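P24: plant transcriptional regulator PBF-2 (PDB 1L3A) binds single-stranded DNA as a homotetramer and activates transcription of the pathogenesis-related gene PR-10a upon elicitation. Local coordinates at residues Ile44-Ala49 / Ile164-Thr169; Met75-Phe80 / Lys94-Leu99; Arg131-Leu136 / Ser152-Leu157. All coordinates share one frame; numbering follows the deposited sequence.

Interaction 1 (Ile44-Ala49 / Ile164-Thr169); sequences IYKGKA and IYIPVT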
loop_
_atom_site.group_PDB
_atom_site.type_symbol
_atom_site.label_atom_id
_atom_site.label_comp_id
_atom_site.label_asym_id
_atom_site.label_seq_id
_atom_site.Cartn_x
_atom_site.Cartn_y
_atom_site.Cartn_z
ATOM N N ILE C 44 -13.209 18.058 4.687
ATOM C CA ILE C 44 -13.491 18.590 3.360
ATOM C C ILE C 44 -14.505 19.721 3.552
ATOM O O ILE C 44 -15.609 19.482 4.033
ATOM C CB ILE C 44 -14.085 17.473 2.472
ATOM C CG1 ILE C 44 -13.014 16.399 2.252
ATOM C CG2 ILE C 44 -14.630 18.045 1.153
ATOM C CD1 ILE C 44 -13.497 15.175 1.535
ATOM N N TYR C 45 -14.133 20.945 3.184
ATOM C CA TYR C 45 -15.025 22.098 3.343
ATOM C C TYR C 45 -15.645 22.579 2.030
ATOM O O TYR C 45 -14.929 22.956 1.109
ATOM C CB TYR C 45 -14.267 23.242 4.010
ATOM C CG TYR C 45 -13.691 22.868 5.358
ATOM C CD1 TYR C 45 -12.312 22.765 5.551
ATOM C CD2 TYR C 45 -14.527 22.608 6.443
ATOM C CE1 TYR C 45 -11.784 22.413 6.800
ATOM C CE2 TYR C 45 -14.008 22.257 7.692
ATOM C CZ TYR C 45 -12.640 22.161 7.860
ATOM O OH TYR C 45 -12.131 21.804 9.088
ATOM N N LYS C 46 -16.980 22.566 1.955
ATOM C CA LYS C 46 -17.684 22.986 0.742
ATOM C C LYS C 46 -18.737 24.096 0.904
ATOM O O LYS C 46 -18.926 24.648 1.986
ATOM C CB LYS C 46 -18.313 21.759 0.065
ATOM C CG LYS C 46 -17.286 20.790 -0.529
ATOM C CD LYS C 46 -16.333 21.526 -1.492
ATOM C CE LYS C 46 -15.078 20.708 -1.833
ATOM N NZ LYS C 46 -15.370 19.536 -2.694
ATOM N N GLY C 47 -19.414 24.425 -0.189
ATOM C CA GLY C 47 -20.416 25.480 -0.148
ATOM C C GLY C 47 -21.561 25.311 0.842
ATOM O O GLY C 47 -21.816 26.202 1.646
ATOM N N LYS C 48 -22.240 24.168 0.788
ATOM C CA LYS C 48 -23.373 23.891 1.666
ATOM C C LYS C 48 -23.087 23.040 2.895
ATOM O O LYS C 48 -23.881 23.035 3.836
ATOM C CB LYS C 48 -24.481 23.199 0.884
ATOM C CG LYS C 48 -25.098 24.044 -0.201
ATOM C CD LYS C 48 -26.434 23.462 -0.622
ATOM C CE LYS C 48 -26.990 24.192 -1.822
ATOM N NZ LYS C 48 -26.991 25.662 -1.575
ATOM N N ALA C 49 -21.972 22.321 2.903
ATOM C CA ALA C 49 -21.673 21.455 4.034
ATOM C C ALA C 49 -20.203 21.100 4.169
ATOM O O ALA C 49 -19.407 21.350 3.269
ATOM C CB ALA C 49 -22.503 20.179 3.918
ATOM N N ILE C 164 -28.113 15.884 3.949
ATOM C CA ILE C 164 -26.896 16.675 3.804
ATOM C C ILE C 164 -26.130 16.140 2.598
ATOM O O ILE C 164 -25.828 14.952 2.510
ATOM C CB ILE C 164 -26.002 16.614 5.068
ATOM C CG1 ILE C 164 -26.806 17.032 6.298
ATOM C CG2 ILE C 164 -24.840 17.582 4.928
ATOM C CD1 ILE C 164 -26.010 17.014 7.600
ATOM N N TYR C 165 -25.829 17.045 1.676
ATOM C CA TYR C 165 -25.145 16.744 0.424
ATOM C C TYR C 165 -23.769 17.420 0.375
ATOM O O TYR C 165 -23.614 18.544 0.848
ATOM C CB TYR C 165 -26.028 17.276 -0.715
ATOM C CG TYR C 165 -25.539 17.022 -2.118
ATOM C CD1 TYR C 165 -25.966 15.905 -2.831
ATOM C CD2 TYR C 165 -24.680 17.920 -2.750
ATOM C CE1 TYR C 165 -25.554 15.690 -4.142
ATOM C CE2 TYR C 165 -24.254 17.712 -4.058
ATOM C CZ TYR C 165 -24.696 16.597 -4.751
ATOM O OH TYR C 165 -24.282 16.392 -6.049
ATOM N N ILE C 166 -22.772 16.746 -0.197
ATOM C CA ILE C 166 -21.450 17.351 -0.318
ATOM C C ILE C 166 -20.665 16.740 -1.479
ATOM O O ILE C 166 -20.527 15.523 -1.579
ATOM C CB ILE C 166 -20.630 17.240 1.016
ATOM C CG1 ILE C 166 -19.439 18.197 0.966
ATOM C CG2 ILE C 166 -20.110 15.818 1.228
ATOM C CD1 ILE C 166 -18.650 18.256 2.246
ATOM N N PRO C 167 -20.163 17.585 -2.394
ATOM C CA PRO C 167 -19.397 17.074 -3.538
ATOM C C PRO C 167 -17.938 16.804 -3.139
ATOM O O PRO C 167 -17.342 17.558 -2.367
ATOM C CB PRO C 167 -19.511 18.207 -4.557
ATOM C CG PRO C 167 -19.425 19.438 -3.652
ATOM C CD PRO C 167 -20.339 19.049 -2.486
ATOM N N VAL C 168 -17.372 15.729 -3.665
ATOM C CA VAL C 168 -15.989 15.365 -3.367
ATOM C C VAL C 168 -15.227 15.276 -4.685
ATOM O O VAL C 168 -15.529 14.432 -5.521
ATOM C CB VAL C 168 -15.925 14.005 -2.636
ATOM C CG1 VAL C 168 -14.481 13.645 -2.335
ATOM C CG2 VAL C 168 -16.747 14.076 -1.336
ATOM N N THR C 169 -14.251 16.153 -4.883
ATOM C CA THR C 169 -13.492 16.136 -6.130
ATOM C C THR C 169 -12.706 14.837 -6.272
ATOM O O THR C 169 -12.517 14.098 -5.305
ATOM C CB THR C 169 -12.495 17.298 -6.198
ATOM O OG1 THR C 169 -11.465 17.095 -5.221
ATOM C CG2 THR C 169 -13.207 18.626 -5.903
#

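Interaction 2 (Met75-Phe80 / Lys94-Leu99); sequences MVMLQF and KQVFSL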
loop_
_atom_site.group_PDB
_atom_site.type_symbol
_atom_site.label_atom_id
_atom_site.label_comp_id
_atom_site.label_asym_id
_atom_site.label_seq_id
_atom_site.Cartn_x
_atom_site.Cartn_y
_atom_site.Cartn_z
ATOM N N MET C 75 -13.361 1.111 12.835
ATOM C CA MET C 75 -14.151 1.682 11.750
ATOM C C MET C 75 -13.775 3.140 11.516
ATOM O O MET C 75 -12.934 3.703 12.208
ATOM C CB MET C 75 -15.639 1.591 12.094
ATOM C CG MET C 75 -15.959 2.176 13.450
ATOM S SD MET C 75 -17.551 1.620 14.096
ATOM C CE MET C 75 -17.149 -0.054 14.643
ATOM N N VAL C 76 -14.402 3.736 10.516
ATOM C CA VAL C 76 -14.193 5.129 10.190
ATOM C C VAL C 76 -15.525 5.855 10.425
ATOM O O VAL C 76 -16.576 5.413 9.963
ATOM C CB VAL C 76 -13.753 5.300 8.716
ATOM C CG1 VAL C 76 -13.926 6.757 8.286
ATOM C CG2 VAL C 76 -12.287 4.869 8.556
ATOM N N MET C 77 -15.465 6.958 11.155
ATOM C CA MET C 77 -16.637 7.762 11.463
ATOM C C MET C 77 -16.676 8.985 10.554
ATOM O O MET C 77 -15.690 9.713 10.442
ATOM C CB MET C 77 -16.577 8.229 12.920
ATOM C CG MET C 77 -17.926 8.650 13.495
ATOM S SD MET C 77 -19.051 7.239 13.524
ATOM C CE MET C 77 -17.916 5.983 14.239
ATOM N N LEU C 78 -17.817 9.193 9.903
ATOM C CA LEU C 78 -18.026 10.337 9.022
ATOM C C LEU C 78 -18.956 11.287 9.767
ATOM O O LEU C 78 -19.924 10.848 10.378
ATOM C CB LEU C 78 -18.697 9.909 7.705
ATOM C CG LEU C 78 -17.966 8.897 6.822
ATOM C CD1 LEU C 78 -18.797 8.575 5.573
ATOM C CD2 LEU C 78 -16.634 9.471 6.421
ATOM N N GLN C 79 -18.654 12.578 9.732
ATOM C CA GLN C 79 -19.499 13.567 10.389
ATOM C C GLN C 79 -19.822 14.638 9.365
ATOM O O GLN C 79 -18.918 15.210 8.754
ATOM C CB GLN C 79 -18.788 14.187 11.599
ATOM C CG GLN C 79 -18.638 13.233 12.781
ATOM C CD GLN C 79 -17.972 13.877 13.984
ATOM O OE1 GLN C 79 -18.534 14.840 14.555
ATOM N NE2 GLN C 79 -16.876 13.415 14.362
ATOM N N PHE C 80 -21.112 14.871 9.155
ATOM C CA PHE C 80 -21.570 15.874 8.205
ATOM C C PHE C 80 -22.139 17.075 8.960
ATOM O O PHE C 80 -22.873 16.912 9.933
ATOM C CB PHE C 80 -22.673 15.305 7.306
ATOM C CG PHE C 80 -22.235 14.170 6.422
ATOM C CD1 PHE C 80 -22.027 12.890 6.941
ATOM C CD2 PHE C 80 -22.115 14.356 5.047
ATOM C CE1 PHE C 80 -21.716 11.811 6.096
ATOM C CE2 PHE C 80 -21.802 13.278 4.193
ATOM C CZ PHE C 80 -21.606 12.008 4.720
ATOM N N LYS C 94 -24.806 18.490 13.404
ATOM C CA LYS C 94 -24.034 17.504 12.657
ATOM C C LYS C 94 -24.700 16.142 12.660
ATOM O O LYS C 94 -25.375 15.777 13.622
ATOM C CB LYS C 94 -22.625 17.361 13.242
ATOM C CG LYS C 94 -22.570 16.641 14.580
ATOM C CD LYS C 94 -21.145 16.533 15.087
ATOM C CE LYS C 94 -21.080 15.860 16.453
ATOM N NZ LYS C 94 -19.693 15.854 17.020
ATOM N N GLN C 95 -24.510 15.402 11.572
ATOM C CA GLN C 95 -25.052 14.055 11.435
ATOM C C GLN C 95 -23.863 13.109 11.274
ATOM O O GLN C 95 -22.921 13.387 10.522
ATOM C CB GLN C 95 -25.990 13.973 10.229
ATOM C CG GLN C 95 -27.363 14.619 10.448
ATOM C CD GLN C 95 -28.104 14.025 11.642
ATOM O OE1 GLN C 95 -28.177 12.807 11.798
ATOM N NE2 GLN C 95 -28.661 14.887 12.483
ATOM N N VAL C 96 -23.909 11.989 11.984
ATOM C CA VAL C 96 -22.818 11.012 11.969
ATOM C C VAL C 96 -23.175 9.691 11.283
ATOM O O VAL C 96 -24.317 9.223 11.357
ATOM C CB VAL C 96 -22.365 10.726 13.428
ATOM C CG1 VAL C 96 -21.222 9.752 13.453
ATOM C CG2 VAL C 96 -21.953 12.020 14.105
ATOM N N PHE C 97 -22.192 9.096 10.610
ATOM C CA PHE C 97 -22.386 7.817 9.927
ATOM C C PHE C 97 -21.105 6.981 10.006
ATOM O O PHE C 97 -20.052 7.389 9.519
ATOM C CB PHE C 97 -22.754 8.032 8.460
ATOM C CG PHE C 97 -23.357 6.817 7.809
ATOM C CD1 PHE C 97 -24.742 6.616 7.831
ATOM C CD2 PHE C 97 -22.548 5.864 7.187
ATOM C CE1 PHE C 97 -25.320 5.477 7.239
ATOM C CE2 PHE C 97 -23.107 4.723 6.592
ATOM C CZ PHE C 97 -24.498 4.524 6.615
ATOM N N SER C 98 -21.188 5.802 10.601
ATOM C CA SER C 98 -20.003 4.974 10.743
ATOM C C SER C 98 -19.828 4.008 9.583
ATOM O O SER C 98 -20.791 3.417 9.115
ATOM C CB SER C 98 -20.089 4.178 12.036
ATOM O OG SER C 98 -21.038 3.146 11.880
ATOM N N LEU C 99 -18.593 3.843 9.128
ATOM C CA LEU C 99 -18.307 2.920 8.042
ATOM C C LEU C 99 -17.500 1.757 8.598
ATOM O O LEU C 99 -16.472 1.968 9.234
ATOM C CB LEU C 99 -17.484 3.593 6.942
ATOM C CG LEU C 99 -17.979 4.824 6.182
ATOM C CD1 LEU C 99 -16.836 5.294 5.286
ATOM C CD2 LEU C 99 -19.219 4.506 5.342
#

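Interaction 3 (Arg131-Leu136 / Ser152-Leu157); sequences RVRKVL and SVQNKL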
loop_
_atom_site.group_PDB
_atom_site.type_symbol
_atom_site.label_atom_id
_atom_site.label_comp_id
_atom_site.label_asym_id
_atom_site.label_seq_id
_atom_site.Cartn_x
_atom_site.Cartn_y
_atom_site.Cartn_z
ATOM N N ARG C 131 -37.558 2.654 14.264
ATOM C CA ARG C 131 -38.357 3.603 13.501
ATOM C C ARG C 131 -37.452 4.636 12.838
ATOM O O ARG C 131 -37.905 5.449 12.031
ATOM C CB ARG C 131 -39.356 4.303 14.429
ATOM C CG ARG C 131 -40.466 5.077 13.719
ATOM C CD ARG C 131 -41.638 4.174 13.334
ATOM N NE ARG C 131 -41.306 3.238 12.263
ATOM C CZ ARG C 131 -42.124 2.291 11.813
ATOM N NH1 ARG C 131 -43.333 2.144 12.341
ATOM N NH2 ARG C 131 -41.732 1.491 10.829
ATOM N N VAL C 132 -36.167 4.597 13.179
ATOM C CA VAL C 132 -35.196 5.540 12.631
ATOM C C VAL C 132 -34.180 4.863 11.701
ATOM O O VAL C 132 -33.845 3.690 11.888
ATOM C CB VAL C 132 -34.451 6.268 13.777
ATOM C CG1 VAL C 132 -33.647 5.270 14.594
ATOM C CG2 VAL C 132 -33.561 7.355 13.214
ATOM N N ARG C 133 -33.698 5.606 10.702
ATOM C CA ARG C 133 -32.735 5.079 9.732
ATOM C C ARG C 133 -31.757 6.099 9.147
ATOM O O ARG C 133 -32.032 7.298 9.090
ATOM C CB ARG C 133 -33.470 4.430 8.568
ATOM C CG ARG C 133 -34.384 5.396 7.858
ATOM C CD ARG C 133 -34.897 4.806 6.564
ATOM N NE ARG C 133 -35.525 3.514 6.801
ATOM C CZ ARG C 133 -36.027 2.746 5.843
ATOM N NH1 ARG C 133 -35.973 3.141 4.576
ATOM N NH2 ARG C 133 -36.584 1.583 6.150
ATOM N N LYS C 134 -30.617 5.593 8.691
ATOM C CA LYS C 134 -29.585 6.424 8.084
ATOM C C LYS C 134 -29.219 5.802 6.747
ATOM O O LYS C 134 -28.972 4.599 6.662
ATOM C CB LYS C 134 -28.328 6.465 8.952
ATOM C CG LYS C 134 -28.550 6.905 10.375
ATOM C CD LYS C 134 -28.800 8.387 10.461
ATOM C CE LYS C 134 -27.526 9.139 10.789
ATOM N NZ LYS C 134 -26.979 8.816 12.144
ATOM N N VAL C 135 -29.196 6.617 5.701
ATOM C CA VAL C 135 -28.821 6.119 4.390
ATOM C C VAL C 135 -27.748 7.013 3.772
ATOM O O VAL C 135 -27.949 8.222 3.608
ATOM C CB VAL C 135 -30.022 6.066 3.411
ATOM C CG1 VAL C 135 -29.560 5.467 2.087
ATOM C CG2 VAL C 135 -31.168 5.241 3.996
ATOM N N LEU C 136 -26.608 6.411 3.443
ATOM C CA LEU C 136 -25.499 7.129 2.811
ATOM C C LEU C 136 -25.346 6.690 1.360
ATOM O O LEU C 136 -25.157 5.501 1.080
ATOM C CB LEU C 136 -24.170 6.867 3.539
ATOM C CG LEU C 136 -22.944 7.492 2.844
ATOM C CD1 LEU C 136 -23.061 9.017 2.873
ATOM C CD2 LEU C 136 -21.645 7.044 3.521
ATOM N N SER C 152 -28.867 10.792 4.429
ATOM C CA SER C 152 -30.284 10.949 4.744
ATOM C C SER C 152 -30.557 10.400 6.138
ATOM O O SER C 152 -30.161 9.280 6.463
ATOM C CB SER C 152 -31.158 10.189 3.739
ATOM O OG SER C 152 -31.566 11.031 2.677
ATOM N N VAL C 153 -31.229 11.195 6.961
ATOM C CA VAL C 153 -31.570 10.768 8.310
ATOM C C VAL C 153 -33.071 10.943 8.503
ATOM O O VAL C 153 -33.600 12.031 8.322
ATOM C CB VAL C 153 -30.815 11.602 9.370
ATOM C CG1 VAL C 153 -31.124 11.081 10.769
ATOM C CG2 VAL C 153 -29.315 11.541 9.099
ATOM N N GLN C 154 -33.756 9.861 8.848
ATOM C CA GLN C 154 -35.192 9.910 9.058
ATOM C C GLN C 154 -35.583 9.410 10.434
ATOM O O GLN C 154 -35.162 8.336 10.863
ATOM C CB GLN C 154 -35.919 9.068 8.008
ATOM C CG GLN C 154 -35.842 9.583 6.584
ATOM C CD GLN C 154 -35.409 8.498 5.620
ATOM O OE1 GLN C 154 -34.190 8.377 5.378
ATOM N NE2 GLN C 154 -36.280 7.753 5.121
ATOM N N ASN C 155 -36.396 10.197 11.121
ATOM C CA ASN C 155 -36.887 9.822 12.435
ATOM C C ASN C 155 -38.383 10.118 12.435
ATOM O O ASN C 155 -38.813 11.232 12.123
ATOM C CB ASN C 155 -36.170 10.612 13.530
ATOM C CG ASN C 155 -37.122 11.421 14.380
ATOM O OD1 ASN C 155 -37.485 12.541 14.028
ATOM N ND2 ASN C 155 -37.548 10.847 15.499
ATOM N N LYS C 156 -39.175 9.106 12.764
ATOM C CA LYS C 156 -40.621 9.251 12.776
ATOM C C LYS C 156 -41.114 9.453 14.201
ATOM O O LYS C 156 -42.302 9.688 14.436
ATOM C CB LYS C 156 -41.262 8.007 12.161
ATOM C CG LYS C 156 -40.624 7.581 10.842
ATOM C CD LYS C 156 -40.738 8.664 9.772
ATOM C CE LYS C 156 -42.171 8.835 9.285
ATOM N NZ LYS C 156 -42.297 10.020 8.389
ATOM N N LEU C 157 -40.186 9.351 15.148
ATOM C CA LEU C 157 -40.499 9.535 16.557
ATOM C C LEU C 157 -40.631 11.029 16.820
ATOM O O LEU C 157 -40.893 11.452 17.942
ATOM C CB LEU C 157 -39.379 8.954 17.419
ATOM C CG LEU C 157 -38.946 7.515 17.113
ATOM C CD1 LEU C 157 -37.750 7.160 17.977
ATOM C CD2 LEU C 157 -40.098 6.548 17.353
#

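Interaction 1 (Ile44-Ala49 / Ile164-Thr169)
I44 directs its CB at strand 161-169 and meets it with both branches of its side chain: CG2 lies 4.2 Å from CD1 of I166, and CD1 lies 4.3 Å from CG1 of V168. K46 follows with the one hydrogen bond between the segments. Its CG, anti to the carbonyl carbon (chi1 -69°), lies 3.7 Å from CG1 of I166, the two side chains crossing at about a right angle; bends at chi2 and chi4 then bring NZ back to the carbonyl of P167. The K46 NZ to P167 O distance is 2.8 Å, with the donor 44° out of the carbonyl plane. The same ammonium forms a salt bridge with E172, which also accepts from the backbone N of T169 at the start of helix 170-188. This is the turn between the first two strands of one antiparallel Whirly sheet, resting on an outermost strand of the other; K46 to A49 belong to the region required for ssDNA binding. The turn is closed by K46 N donating to A49 O at 3.0 Å. A49 ends the segment, with CB 3.6 Å from CG2 of I164 and its carbonyl O 3.3 Å from CD1 of I166.

Interaction 2 (Met75-Phe80 / Lys94-Leu99)
V76 and L99 exchange two backbone hydrogen bonds at one end of an antiparallel beta hairpin, formed by strands 68-85 and 88-99 of a Whirly sheet. L99 N reaches V76 O at 2.7 Å, nearly along the C=O axis, and V76 N donates back to L99 O. L78 with F97 and F80 with Q95 repeat the reciprocal pattern, so all six inward-facing amides and their carbonyls are satisfied across the pair. The straightest of these bonds runs from F80 N to Q95 O, 2.7 Å with 178° at the hydrogen; the same Q95 oxygen lies in plane at the edge of the F80 ring. In the non-hydrogen-bonded pairs, M77 with S98 and Q79 with V96, the outward backbone groups of M77 and Q79 bond instead to E54 and T52 of the next strand. V96 O accepts from K134 NZ of the other sheet. L78 CD1 packs on L99 CD1 at 3.8 Å, on the face turned to that second sheet. On the opposite face M77 bends at chi2 (63°), bringing SD 3.3 Å from CG1 of V96. Farther along this face, K94 runs extended alongside Q79, and its NZ donates to Q79 OE1 at 2.9 Å, tilted 29° from the amide carbonyl plane.

Interaction 3 (Arg131-Leu136 / Ser152-Leu157)
R133 with Q154 and V135 with S152 are the hydrogen-bonded pairs joining strands 132-136 and 152-155, whose axes approach to 4.9 Å and run antiparallel at 171°. They belong to the beta hairpin of strands 132-140 and 146-155, the two central strands of the second antiparallel Whirly sheet. Each pair is closed by reciprocal backbone bonds: both between R133 and Q154 measure 3.1 Å, N to O, whereas S152 N to V135 O is shorter at 2.8 Å. The first strand also carries part of a predicted nuclear localization signal.

K134 and V153 form the intervening non-hydrogen-bonded pair, with side chains alongside each other and pointing the same way. K134 bends at chi2, chi3 and chi4, folding its aliphatic part against the valine; CE stands 3.4 Å from V153 CG2, a tight carbon contact. Its ammonium continues to the other sheet, where NZ donates to V96 O; a long, weak ion pair with E217 of a second subunit adds to its surroundings. The buried K134 side chain thus spans the two sheets with its methylenes packed and its charged end bonded.

On the opposite face, R133 and Q154 pass each other obliquely, and their contact is between the arginine methylenes and the amide: CD of R133 lies 3.6 Å from NE2 of Q154. The guanidinium and amide planes are turned 73° apart, which excludes a parallel stack. On this same face, S152 OG is hydrogen-bonded to N163 OD1 of strand 161-169. Back on the face of K134 and V153, N155 OD1 accepts from L160 N in the following turn. R131 CG, anti to the backbone N (chi1 -166°), lies 3.4 Å from K156 CB as the two chains pass obliquely; CB of R131 meets the L157 methyl CD2 at 3.8 Å.

Overall arrangement
From the N terminus, segment 44-49 begins interaction 1, whose partner comes only after residue 163; this long loop encloses both other contacts. Interaction 2 closes first, as a hairpin within the sheet of strands 38-45 to 88-99. Interaction 3 then opens and closes in series with it, as a hairpin of the second sheet, before strand 161-169 completes interaction 1. None of the loops cross. Contacts between sheets connect them: I164 CD1 packs on F80 CB, joining interactions 1 and 2, while F80 CZ against L136 CD1 joins 2 and 3. Interactions 1 and 3 do not touch, but share a sheet through the neighbouring strands 161-169 and 146-155.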